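Local coordinates for Methylcobalamin\: coenzyme M methyltransferase (Methanosarcina mazei, PDB 4AY7), which catalyses the transfer of a methyl group from a methylated corrinoid to coenzyme M, using zinc as cofactor, in methanogenesis, at residues Ala191-Ile194 with Tyr195-Met199; Thr85-Val88 with Glu89-Cys93; Arg127-Ile130 with Pro131-Leu134; Gln233-Ala236 with Ser237-Ser241. All coordinates share one frame; numbering follows the deposited sequence.

Contact 1 of 4, residues Ala191-Ile194 with Tyr195-Met199; sequences ASII and YANAM
The carboxamide of Asn197 stands beside Ile193, one helical turn earlier, with ND2 3.6 Å from CG2 of the isoleucine. The two side chains run alongside each other and point the same way. The amide carbon of Asn197 lies anti to its own carbonyl carbon (chi1 -72°), which turns the group back over the preceding turn. Both polar atoms of this flat group are engaged beyond the segment: OD1 accepts from the backbone N of Asn240 and ND2 donates to the carbonyl oxygen of Ser238, so the rotation of the amide is fixed.

The second flat group, the ring of Tyr195, leads away from 191-194. One face carries CE of Met199, 3.9 Å above the ring plane and displaced toward the rim, while Val133 and Met154 also touch this side chain. Nearer the backbone, CB of Tyr195 rests 3.7 Å from the carbonyl oxygen of Ala191.

Residues 191-199 belong to the C-terminal half of the long helix 178-202, which lies between strands 150-155 and 206-210 in sequence and packs on the outside of the TIM barrel. Its continuity comes from successive i to i+4 backbone bonds. Asn197 N donates to Ile193 O at 2.9 Å, almost straight at 175°, whereas the bond from Ala198 N to Ile194 O is longer, 3.1 Å, and more bent at 153°. On the flank facing the barrel, the methyl carbon of Ala196 sits 3.3 Å from the carbonyl oxygen of Ser192. The hydroxyl of Ser192 is itself bonded back to the carbonyl oxygen of Ala188, within the same helix.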
ATOM      1  N   ALA A 191       9.864  -3.254 -13.663  1.00 20.69           N
ATOM      2  CA  ALA A 191       8.654  -2.470 -13.995  1.00 19.82           C
ATOM      3  C   ALA A 191       8.224  -1.711 -12.743  1.00 19.02           C
ATOM      4  O   ALA A 191       7.810  -0.556 -12.811  1.00 18.93           O
ATOM      5  CB  ALA A 191       7.487  -3.382 -14.506  1.00 18.70           C
ATOM      6  N   SER A 192       8.275  -2.370 -11.606  1.00 18.89           N
ATOM      7  CA  SER A 192       7.826  -1.760 -10.317  1.00 18.39           C
ATOM      8  C   SER A 192       8.629  -0.508  -9.987  1.00 18.33           C
ATOM      9  O   SER A 192       8.079   0.515  -9.607  1.00 17.57           O
ATOM     10  CB  SER A 192       7.911  -2.813  -9.178  1.00 19.08           C
ATOM     11  OG  SER A 192       6.814  -3.738  -9.342  1.00 19.73           O
ATOM     12  N   ILE A 193       9.934  -0.578 -10.191  1.00 18.68           N
ATOM     13  CA  ILE A 193      10.811   0.531  -9.822  1.00 18.86           C
ATOM     14  C   ILE A 193      10.521   1.705 -10.762  1.00 19.03           C
ATOM     15  O   ILE A 193      10.415   2.887 -10.328  1.00 19.57           O
ATOM     16  CB  ILE A 193      12.276   0.082  -9.950  1.00 19.37           C
ATOM     17  CG1 ILE A 193      12.567  -0.877  -8.840  1.00 19.64           C
ATOM     18  CG2 ILE A 193      13.194   1.275 -10.027  1.00 19.54           C
ATOM     19  CD1 ILE A 193      13.854  -1.621  -9.041  1.00 20.44           C
ATOM     20  N   ILE A 194      10.364   1.389 -12.041  1.00 18.99           N
ATOM     21  CA  ILE A 194      10.066   2.427 -13.049  1.00 19.06           C
ATOM     22  C   ILE A 194       8.784   3.201 -12.674  1.00 18.65           C
ATOM     23  O   ILE A 194       8.738   4.428 -12.743  1.00 18.86           O
ATOM     24  CB  ILE A 194       9.952   1.865 -14.466  1.00 19.47           C
ATOM     25  CG1 ILE A 194      11.334   1.378 -14.984  1.00 19.96           C
ATOM     26  CG2 ILE A 194       9.324   2.918 -15.422  1.00 19.96           C
ATOM     27  CD1 ILE A 194      11.332   0.416 -16.165  1.00 20.21           C
ATOM     28  N   TYR A 195       7.732   2.475 -12.369  1.00 17.84           N
ATOM     29  CA  TYR A 195       6.418   3.107 -12.032  1.00 17.81           C
ATOM     30  C   TYR A 195       6.507   3.870 -10.726  1.00 17.78           C
ATOM     31  O   TYR A 195       6.076   5.023 -10.624  1.00 18.81           O
ATOM     32  CB  TYR A 195       5.370   2.022 -11.920  1.00 17.43           C
ATOM     33  CG  TYR A 195       3.970   2.488 -11.508  1.00 17.45           C
ATOM     34  CD1 TYR A 195       3.442   3.694 -11.955  1.00 17.71           C
ATOM     35  CD2 TYR A 195       3.186   1.708 -10.684  1.00 17.31           C
ATOM     36  CE1 TYR A 195       2.164   4.118 -11.589  1.00 17.99           C
ATOM     37  CE2 TYR A 195       1.862   2.071 -10.347  1.00 17.68           C
ATOM     38  CZ  TYR A 195       1.370   3.301 -10.792  1.00 18.00           C
ATOM     39  OH  TYR A 195       0.125   3.727 -10.435  1.00 18.34           O
ATOM     40  N   ALA A 196       7.111   3.248  -9.721  1.00 17.48           N
ATOM     41  CA  ALA A 196       7.298   3.915  -8.407  1.00 17.24           C
ATOM     42  C   ALA A 196       8.034   5.271  -8.552  1.00 17.94           C
ATOM     43  O   ALA A 196       7.564   6.279  -8.068  1.00 18.04           O
ATOM     44  CB  ALA A 196       8.059   2.982  -7.448  1.00 16.79           C
ATOM     45  N   ASN A 197       9.174   5.293  -9.240  1.00 18.39           N
ATOM     46  CA  ASN A 197       9.855   6.520  -9.495  1.00 19.07           C
ATOM     47  C   ASN A 197       9.115   7.548 -10.251  1.00 19.99           C
ATOM     48  O   ASN A 197       9.302   8.766 -10.022  1.00 20.64           O
ATOM     49  CB  ASN A 197      11.282   6.274 -10.061  1.00 19.89           C
ATOM     50  CG  ASN A 197      12.266   5.736  -9.013  1.00 20.14           C
ATOM     51  OD1 ASN A 197      12.195   6.106  -7.885  1.00 19.75           O
ATOM     52  ND2 ASN A 197      13.182   4.848  -9.411  1.00 20.94           N
ATOM     53  N   ALA A 198       8.262   7.104 -11.197  1.00 19.89           N
ATOM     54  CA  ALA A 198       7.363   8.019 -11.857  1.00 20.40           C
ATOM     55  C   ALA A 198       6.400   8.665 -10.906  1.00 20.12           C
ATOM     56  O   ALA A 198       6.106   9.857 -11.067  1.00 20.94           O
ATOM     57  CB  ALA A 198       6.570   7.349 -12.996  1.00 19.96           C
ATOM     58  N   MET A 199       5.794   7.894 -10.013  1.00 19.68           N
ATOM     59  CA  MET A 199       4.916   8.515  -8.999  1.00 20.15           C
ATOM     60  C   MET A 199       5.685   9.522  -8.133  1.00 20.58           C
ATOM     61  O   MET A 199       5.171  10.604  -7.873  1.00 21.21           O
ATOM     62  CB  MET A 199       4.243   7.476  -8.106  1.00 20.64           C
ATOM     63  CG  MET A 199       3.209   6.647  -8.802  1.00 21.42           C
ATOM     64  SD  MET A 199       2.060   5.697  -7.748  1.00 23.09           S
ATOM     65  CE  MET A 199       3.076   4.302  -7.312  1.00 23.40           C
TER

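Contact 2 of 4, residues Thr85-Val88 with Glu89-Cys93; sequences TVLV and EAMGC
Val88 and Cys93 meet where the short helix 86-90 is closed by a Schellman motif. Cys93 N reaches back to Val88 O at 2.9 Å, and inside this loop Gly92 N donates to Glu89 O at 3.0 Å. Gly92 has a positive phi of 115°, a conformation suited to glycine, and so turns the chain out of the helix. Ahead of it, backbone bonds run from Glu89, Ala90 and Met91 to Thr85, Val86 and Leu87.

The apolar contacts are few. SG of Cys93, held anti to its own carbonyl carbon, comes within 3.8 Å of Val88 CB. CD1 of Leu87 approaches CG of Met91 at 4.2 Å, while the rest of the bent methionine leads off toward Ile187 and Ala191 of helix 178-202.

The charged group is Glu89. Its CG lies anti to the backbone N (chi1 179°) and the chain stays extended, which carries the carboxylate out from the helix, leaning toward its N-terminal end. There OE1 forms a salt bridge with Arg129 NE. A water gives one hydrogen to this same OE1 and the other to Val86 O, both at 2.7 Å.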
ATOM      1  N   THR A  85      -4.007  -2.923  -9.435  1.00 19.18           N
ATOM      2  CA  THR A  85      -3.960  -3.395 -10.819  1.00 18.46           C
ATOM      3  C   THR A  85      -3.377  -2.417 -11.836  1.00 18.03           C
ATOM      4  O   THR A  85      -3.179  -2.797 -13.040  1.00 17.53           O
ATOM      5  CB  THR A  85      -5.376  -3.833 -11.382  1.00 19.46           C
ATOM      6  OG1 THR A  85      -6.216  -2.678 -11.533  1.00 19.73           O
ATOM      7  CG2 THR A  85      -6.125  -4.865 -10.473  1.00 18.93           C
ATOM      8  N   VAL A  86      -3.055  -1.203 -11.463  1.00 17.43           N
ATOM      9  CA  VAL A  86      -2.605  -0.270 -12.476  1.00 17.41           C
ATOM     10  C   VAL A  86      -1.362  -0.743 -13.261  1.00 17.57           C
ATOM     11  O   VAL A  86      -1.282  -0.612 -14.496  1.00 17.51           O
ATOM     12  CB  VAL A  86      -2.422   1.152 -11.883  1.00 16.99           C
ATOM     13  CG1 VAL A  86      -1.778   2.149 -12.865  1.00 16.64           C
ATOM     14  CG2 VAL A  86      -3.761   1.724 -11.432  1.00 16.39           C
ATOM     15  N   LEU A  87      -0.354  -1.179 -12.517  1.00 17.48           N
ATOM     16  CA  LEU A  87       0.906  -1.520 -13.121  1.00 17.92           C
ATOM     17  C   LEU A  87       0.724  -2.841 -13.889  1.00 17.70           C
ATOM     18  O   LEU A  87       1.206  -3.004 -14.995  1.00 18.48           O
ATOM     19  CB  LEU A  87       2.031  -1.610 -12.031  1.00 17.46           C
ATOM     20  CG  LEU A  87       3.431  -2.077 -12.562  1.00 17.62           C
ATOM     21  CD1 LEU A  87       3.855  -1.155 -13.728  1.00 18.00           C
ATOM     22  CD2 LEU A  87       4.452  -2.123 -11.409  1.00 17.67           C
ATOM     23  N   VAL A  88       0.058  -3.820 -13.295  1.00 17.65           N
ATOM     24  CA  VAL A  88      -0.038  -5.130 -13.975  1.00 17.85           C
ATOM     25  C   VAL A  88      -0.825  -5.010 -15.296  1.00 18.02           C
ATOM     26  O   VAL A  88      -0.476  -5.659 -16.312  1.00 18.23           O
ATOM     27  CB  VAL A  88      -0.601  -6.218 -13.034  1.00 18.18           C
ATOM     28  CG1 VAL A  88       0.429  -6.503 -11.920  1.00 17.96           C
ATOM     29  CG2 VAL A  88      -1.890  -5.815 -12.375  1.00 18.26           C
ATOM     30  N   GLU A  89      -1.820  -4.143 -15.317  1.00 18.09           N
ATOM     31  CA  GLU A  89      -2.522  -3.840 -16.513  1.00 18.77           C
ATOM     32  C   GLU A  89      -1.643  -3.147 -17.537  1.00 18.65           C
ATOM     33  O   GLU A  89      -1.762  -3.463 -18.723  1.00 19.15           O
ATOM     34  CB  GLU A  89      -3.684  -2.922 -16.226  1.00 19.50           C
ATOM     35  CG  GLU A  89      -4.455  -2.542 -17.465  1.00 21.13           C
ATOM     36  CD  GLU A  89      -5.730  -1.753 -17.150  1.00 22.52           C
ATOM     37  OE1 GLU A  89      -5.650  -0.893 -16.290  1.00 23.16           O
ATOM     38  OE2 GLU A  89      -6.830  -1.916 -17.737  1.00 24.26           O
ATOM     39  N   ALA A  90      -0.867  -2.176 -17.136  1.00 18.68           N
ATOM     40  CA  ALA A  90       0.121  -1.543 -18.041  1.00 19.51           C
ATOM     41  C   ALA A  90       1.136  -2.549 -18.577  1.00 20.41           C
ATOM     42  O   ALA A  90       1.468  -2.494 -19.765  1.00 22.07           O
ATOM     43  CB  ALA A  90       0.769  -0.372 -17.351  1.00 19.56           C
ATOM     44  N   MET A  91       1.426  -3.566 -17.789  1.00 20.37           N
ATOM     45  CA  MET A  91       2.267  -4.700 -18.205  1.00 22.30           C
ATOM     46  C   MET A  91       1.578  -5.761 -19.088  1.00 22.94           C
ATOM     47  O   MET A  91       2.240  -6.743 -19.477  1.00 26.02           O
ATOM     48  CB  MET A  91       2.940  -5.348 -16.996  1.00 22.93           C
ATOM     49  CG  MET A  91       4.060  -4.499 -16.322  1.00 22.75           C
ATOM     50  SD  MET A  91       5.491  -4.386 -17.424  1.00 25.55           S
ATOM     51  CE  MET A  91       6.073  -6.082 -17.139  1.00 23.95           C
ATOM     52  N   GLY A  92       0.274  -5.615 -19.350  1.00 22.17           N
ATOM     53  CA  GLY A  92      -0.461  -6.501 -20.272  1.00 21.76           C
ATOM     54  C   GLY A  92      -1.568  -7.369 -19.668  1.00 21.53           C
ATOM     55  O   GLY A  92      -2.282  -8.015 -20.379  1.00 21.38           O
ATOM     56  N   CYS A  93      -1.775  -7.305 -18.343  1.00 20.86           N
ATOM     57  CA  CYS A  93      -2.921  -7.968 -17.744  1.00 21.08           C
ATOM     58  C   CYS A  93      -4.272  -7.364 -18.188  1.00 21.55           C
ATOM     59  O   CYS A  93      -4.415  -6.160 -18.426  1.00 21.70           O
ATOM     60  CB  CYS A  93      -2.823  -7.975 -16.191  1.00 21.27           C
ATOM     61  SG  CYS A  93      -1.412  -8.918 -15.526  1.00 22.33           S
TER
HETATM   62  O   HOH W   1      -3.311   0.404 -15.888  1.00 19.75           O

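Contact 3 of 4, residues Arg127-Ile130 with Pro131-Leu134; sequences RGRI and PVVL
Ile130 and Leu134 lie side by side and point the same way, CG2 of the isoleucine 4.0 Å from CD1 of the leucine. In Ile130 it is CG2 that stands anti to the backbone N, with CG1 on the N side (chi1 -74°); CG1 thus runs back toward the start of the helix, and CG2 is left pointing outward beside Leu134. Leu134 places CG anti to its own carbonyl carbon, which brings that atom down to 3.3 Å from Ile130 O. Across the Ile130-Pro131 peptide, CB of Ile130 is brought to 3.5 Å from Pro131 CD, a tight approach imposed by the linkage.

These residues start helix 130-144, with Arg129 at the N-cap position and a type II' turn from Arg127 to Ile130 leading in, its Gly128 at positive phi. The first turn is gripped through Arg129 O, which accepts from Val133 N at 3.1 Å, nearly straight at 163°, and weakly from Val132 N. Leu134 N donates to Ile130 O at 3.0 Å.

The side chain of Arg129 leaves in another direction. Its CB touches Val132 CG2 at 4.1 Å, and a bend at chi3 (-74°) then turns the guanidinium toward helix 86-90. Besides its carboxylate partner Glu89, it bonds through NH1 to the 3-sulfinoalanine at position 83. Arg127 stays extended through chi3 and makes a salt bridge from NE to Asp123.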
ATOM      1  N   ARG A 127       1.252   3.561 -20.858  1.00 24.52           N
ATOM      2  CA  ARG A 127       0.315   2.458 -20.951  1.00 24.85           C
ATOM      3  C   ARG A 127      -0.719   2.347 -19.848  1.00 24.11           C
ATOM      4  O   ARG A 127      -0.483   2.752 -18.722  1.00 21.71           O
ATOM      5  CB  ARG A 127       1.067   1.141 -21.045  1.00 25.73           C
ATOM      6  CG  ARG A 127       1.865   1.041 -22.328  1.00 28.16           C
ATOM      7  CD  ARG A 127       2.421  -0.363 -22.521  1.00 30.98           C
ATOM      8  NE  ARG A 127       3.166  -0.406 -23.799  1.00 35.94           N
ATOM      9  CZ  ARG A 127       3.221  -1.449 -24.611  1.00 36.82           C
ATOM     10  NH1 ARG A 127       2.602  -2.582 -24.269  1.00 37.36           N
ATOM     11  NH2 ARG A 127       3.909  -1.369 -25.773  1.00 40.07           N
ATOM     12  N   GLY A 128      -1.904   1.832 -20.203  1.00 23.42           N
ATOM     13  CA  GLY A 128      -2.938   1.584 -19.201  1.00 22.95           C
ATOM     14  C   GLY A 128      -3.365   2.881 -18.550  1.00 22.74           C
ATOM     15  O   GLY A 128      -3.507   3.888 -19.220  1.00 22.40           O
ATOM     16  N   ARG A 129      -3.505   2.821 -17.226  1.00 21.13           N
ATOM     17  CA  ARG A 129      -3.954   3.944 -16.421  1.00 21.42           C
ATOM     18  C   ARG A 129      -2.809   4.603 -15.658  1.00 20.58           C
ATOM     19  O   ARG A 129      -3.044   5.471 -14.818  1.00 21.02           O
ATOM     20  CB  ARG A 129      -5.078   3.456 -15.542  1.00 21.54           C
ATOM     21  CG  ARG A 129      -6.314   3.029 -16.269  1.00 22.81           C
ATOM     22  CD  ARG A 129      -7.338   2.456 -15.293  1.00 23.53           C
ATOM     23  NE  ARG A 129      -6.978   1.121 -14.800  1.00 23.75           N
ATOM     24  CZ  ARG A 129      -6.899   0.781 -13.534  1.00 24.85           C
ATOM     25  NH1 ARG A 129      -7.194   1.653 -12.599  1.00 25.07           N
ATOM     26  NH2 ARG A 129      -6.555  -0.460 -13.218  1.00 26.50           N
ATOM     27  N   ILE A 130      -1.569   4.298 -16.036  1.00 20.66           N
ATOM     28  CA  ILE A 130      -0.433   4.946 -15.432  1.00 20.56           C
ATOM     29  C   ILE A 130      -0.581   6.448 -15.575  1.00 21.45           C
ATOM     30  O   ILE A 130      -0.443   7.212 -14.598  1.00 20.47           O
ATOM     31  CB  ILE A 130       0.940   4.388 -15.941  1.00 20.53           C
ATOM     32  CG1 ILE A 130       1.145   2.996 -15.301  1.00 20.17           C
ATOM     33  CG2 ILE A 130       2.110   5.281 -15.461  1.00 20.46           C
ATOM     34  CD1 ILE A 130       2.397   2.282 -15.749  1.00 20.69           C
ATOM     35  N   PRO A 131      -0.918   6.900 -16.751  1.00 22.49           N
ATOM     36  CA  PRO A 131      -1.100   8.332 -16.848  1.00 23.21           C
ATOM     37  C   PRO A 131      -2.288   8.934 -16.052  1.00 22.89           C
ATOM     38  O   PRO A 131      -2.244  10.136 -15.746  1.00 24.19           O
ATOM     39  CB  PRO A 131      -1.349   8.525 -18.358  1.00 23.72           C
ATOM     40  CG  PRO A 131      -0.717   7.331 -19.017  1.00 24.23           C
ATOM     41  CD  PRO A 131      -1.098   6.239 -18.066  1.00 23.22           C
ATOM     42  N   VAL A 132      -3.301   8.150 -15.700  1.00 21.85           N
ATOM     43  CA  VAL A 132      -4.369   8.634 -14.819  1.00 21.64           C
ATOM     44  C   VAL A 132      -3.806   8.895 -13.391  1.00 21.21           C
ATOM     45  O   VAL A 132      -4.074   9.960 -12.794  1.00 20.98           O
ATOM     46  CB  VAL A 132      -5.516   7.618 -14.691  1.00 21.50           C
ATOM     47  CG1 VAL A 132      -6.617   8.190 -13.850  1.00 21.32           C
ATOM     48  CG2 VAL A 132      -6.161   7.337 -16.067  1.00 22.09           C
ATOM     49  N   VAL A 133      -3.034   7.928 -12.877  1.00 20.46           N
ATOM     50  CA  VAL A 133      -2.444   8.051 -11.561  1.00 20.13           C
ATOM     51  C   VAL A 133      -1.453   9.205 -11.491  1.00 20.67           C
ATOM     52  O   VAL A 133      -1.534  10.012 -10.566  1.00 20.05           O
ATOM     53  CB  VAL A 133      -1.737   6.757 -11.138  1.00 19.97           C
ATOM     54  CG1 VAL A 133      -1.032   6.982  -9.780  1.00 18.73           C
ATOM     55  CG2 VAL A 133      -2.797   5.645 -11.005  1.00 19.91           C
ATOM     56  N   LEU A 134      -0.599   9.359 -12.502  1.00 20.63           N
ATOM     57  CA  LEU A 134       0.367  10.460 -12.463  1.00 21.28           C
ATOM     58  C   LEU A 134      -0.322  11.798 -12.522  1.00 22.00           C
ATOM     59  O   LEU A 134       0.026  12.727 -11.825  1.00 22.16           O
ATOM     60  CB  LEU A 134       1.406  10.304 -13.582  1.00 20.82           C
ATOM     61  CG  LEU A 134       2.190   8.975 -13.542  1.00 20.24           C
ATOM     62  CD1 LEU A 134       3.256   8.985 -14.633  1.00 21.02           C
ATOM     63  CD2 LEU A 134       2.863   8.698 -12.154  1.00 20.03           C
TER

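Contact 4 of 4, residues Gln233-Ala236 with Ser237-Ser241; sequences QKFA and SSVNS
Over the face of the Phe235 ring sits CG2 of Val239, 3.7 Å from the ring centroid and only 10° off its normal, a clear CH-pi contact at the C-terminal end of helix 221-238. This helix connects strands 206-210 and 242-246 in a beta-alpha-beta unit of the TIM barrel. The two side chains cross obliquely, and the methyl lies over the ring centre, slightly nearer CZ than CG. Phe235 extends its CG anti to the backbone N (chi1 -180°), which lays the ring beneath the residue that leaves the helix; Ser192 and Ile209 also pack against it. The other branch of Val239, CG1, is turned away from the ring.

The hydroxyls of both serines turn back to carbonyls of the last turn. Ser238 directs its hydroxyl at Lys234 O, donating at 2.6 Å, with the lysine CG alongside. The hydroxyl of Ser237 lies 3.2 Å from Gln233 O and equally far from Lys234 O, so its proton is not assigned to one of them.

The backbone bonds slacken here. Val239 N donates to Phe235 O only weakly, and Ser238 N approaches that same oxygen at 3.1 Å from well above the carbonyl plane.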
ATOM      1  N   GLN A 233      14.283  -5.957  -1.548  1.00 21.09           N
ATOM      2  CA  GLN A 233      15.508  -5.166  -1.318  1.00 21.92           C
ATOM      3  C   GLN A 233      15.909  -4.303  -2.506  1.00 21.82           C
ATOM      4  O   GLN A 233      16.235  -3.116  -2.325  1.00 20.77           O
ATOM      5  CB  GLN A 233      16.680  -6.066  -0.965  1.00 23.27           C
ATOM      6  CG  GLN A 233      16.537  -6.587   0.442  1.00 24.12           C
ATOM      7  CD  GLN A 233      17.547  -7.679   0.815  1.00 26.43           C
ATOM      8  OE1 GLN A 233      17.972  -8.463  -0.023  1.00 29.69           O
ATOM      9  NE2 GLN A 233      17.882  -7.755   2.081  1.00 27.02           N
ATOM     10  N   LYS A 234      15.813  -4.858  -3.716  1.00 22.57           N
ATOM     11  CA  LYS A 234      16.192  -4.092  -4.903  1.00 23.31           C
ATOM     12  C   LYS A 234      15.215  -2.971  -5.139  1.00 22.22           C
ATOM     13  O   LYS A 234      15.603  -1.847  -5.530  1.00 21.61           O
ATOM     14  CB  LYS A 234      16.270  -4.972  -6.115  1.00 25.47           C
ATOM     15  CG  LYS A 234      16.786  -4.272  -7.354  1.00 29.09           C
ATOM     16  CD  LYS A 234      16.722  -5.258  -8.512  1.00 32.57           C
ATOM     17  CE  LYS A 234      17.375  -4.714  -9.779  1.00 36.71           C
ATOM     18  NZ  LYS A 234      18.710  -4.130  -9.418  1.00 43.48           N
ATOM     19  N   PHE A 235      13.914  -3.262  -4.937  1.00 21.04           N
ATOM     20  CA  PHE A 235      12.935  -2.192  -5.056  1.00 20.29           C
ATOM     21  C   PHE A 235      13.208  -1.025  -4.112  1.00 20.72           C
ATOM     22  O   PHE A 235      13.248   0.158  -4.534  1.00 21.37           O
ATOM     23  CB  PHE A 235      11.539  -2.767  -4.751  1.00 19.61           C
ATOM     24  CG  PHE A 235      10.441  -1.760  -4.852  1.00 18.99           C
ATOM     25  CD1 PHE A 235      10.069  -1.025  -3.772  1.00 18.85           C
ATOM     26  CD2 PHE A 235       9.758  -1.581  -6.078  1.00 19.29           C
ATOM     27  CE1 PHE A 235       9.028  -0.104  -3.847  1.00 18.72           C
ATOM     28  CE2 PHE A 235       8.745  -0.649  -6.181  1.00 19.10           C
ATOM     29  CZ  PHE A 235       8.390   0.110  -5.048  1.00 18.73           C
ATOM     30  N   ALA A 236      13.365  -1.341  -2.821  1.00 20.24           N
ATOM     31  CA  ALA A 236      13.495  -0.304  -1.776  1.00 21.20           C
ATOM     32  C   ALA A 236      14.743   0.475  -2.047  1.00 22.36           C
ATOM     33  O   ALA A 236      14.749   1.703  -1.956  1.00 22.13           O
ATOM     34  CB  ALA A 236      13.583  -0.905  -0.405  1.00 21.01           C
ATOM     35  N   SER A 237      15.783  -0.217  -2.505  1.00 22.35           N
ATOM     36  CA  SER A 237      17.023   0.526  -2.758  1.00 24.66           C
ATOM     37  C   SER A 237      17.016   1.403  -4.004  1.00 23.88           C
ATOM     38  O   SER A 237      17.829   2.314  -4.131  1.00 24.14           O
ATOM     39  CB  SER A 237      18.223  -0.406  -2.694  1.00 27.47           C
ATOM     40  OG  SER A 237      18.260  -1.201  -3.859  1.00 29.73           O
ATOM     41  N   SER A 238      16.171   1.077  -4.976  1.00 22.70           N
ATOM     42  CA  SER A 238      16.175   1.770  -6.257  1.00 22.51           C
ATOM     43  C   SER A 238      15.146   2.895  -6.392  1.00 21.99           C
ATOM     44  O   SER A 238      15.158   3.664  -7.372  1.00 22.06           O
ATOM     45  CB  SER A 238      15.914   0.737  -7.330  1.00 22.67           C
ATOM     46  OG  SER A 238      16.833  -0.378  -7.247  1.00 23.61           O
ATOM     47  N   VAL A 239      14.184   2.894  -5.490  1.00 21.74           N
ATOM     48  CA  VAL A 239      13.094   3.870  -5.474  1.00 21.63           C
ATOM     49  C   VAL A 239      13.514   5.108  -4.687  1.00 22.67           C
ATOM     50  O   VAL A 239      13.970   5.014  -3.530  1.00 22.07           O
ATOM     51  CB  VAL A 239      11.837   3.239  -4.889  1.00 21.49           C
ATOM     52  CG1 VAL A 239      10.720   4.272  -4.690  1.00 20.58           C
ATOM     53  CG2 VAL A 239      11.336   2.177  -5.859  1.00 22.23           C
ATOM     54  N   ASN A 240      13.329   6.255  -5.319  1.00 23.72           N
ATOM     55  CA  ASN A 240      13.856   7.542  -4.849  1.00 24.89           C
ATOM     56  C   ASN A 240      12.947   8.258  -3.854  1.00 24.24           C
ATOM     57  O   ASN A 240      12.704   9.439  -3.962  1.00 23.78           O
ATOM     58  CB  ASN A 240      14.196   8.403  -6.091  1.00 27.18           C
ATOM     59  CG  ASN A 240      15.320   7.741  -6.896  1.00 28.40           C
ATOM     60  OD1 ASN A 240      16.281   7.319  -6.309  1.00 34.52           O
ATOM     61  ND2 ASN A 240      15.155   7.566  -8.144  1.00 32.76           N
ATOM     62  N   SER A 241      12.421   7.507  -2.895  1.00 24.03           N
ATOM     63  CA  SER A 241      11.644   8.107  -1.778  1.00 23.34           C
ATOM     64  C   SER A 241      11.644   7.140  -0.605  1.00 22.27           C
ATOM     65  O   SER A 241      12.050   5.956  -0.739  1.00 21.36           O
ATOM     66  CB  SER A 241      10.166   8.364  -2.179  1.00 24.87           C
ATOM     67  OG  SER A 241       9.488   7.125  -2.387  1.00 24.07           O
TER

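Overall arrangement
Along the chain the order is contact 2, contact 3, contact 1 and contact 4, and all four belong to the URO-D-type TIM barrel. Contact 1, on helix 178-202, is the middle piece: it touches each of the others, with centres about 13 Å from contact 2, 12 Å from contact 3 and 10 Å from contact 4. Contacts 2 and 3 also meet, their centres about 10 Å apart, whereas contact 4 is about 20 Å from contact 2 and 21 Å from contact 3 and touches neither. Helix 178-202 therefore joins the helix 86-90 and 130-144 region, near the coenzyme M residue Gln103, to helix 221-238, which precedes the strand ending in zinc ligand His246.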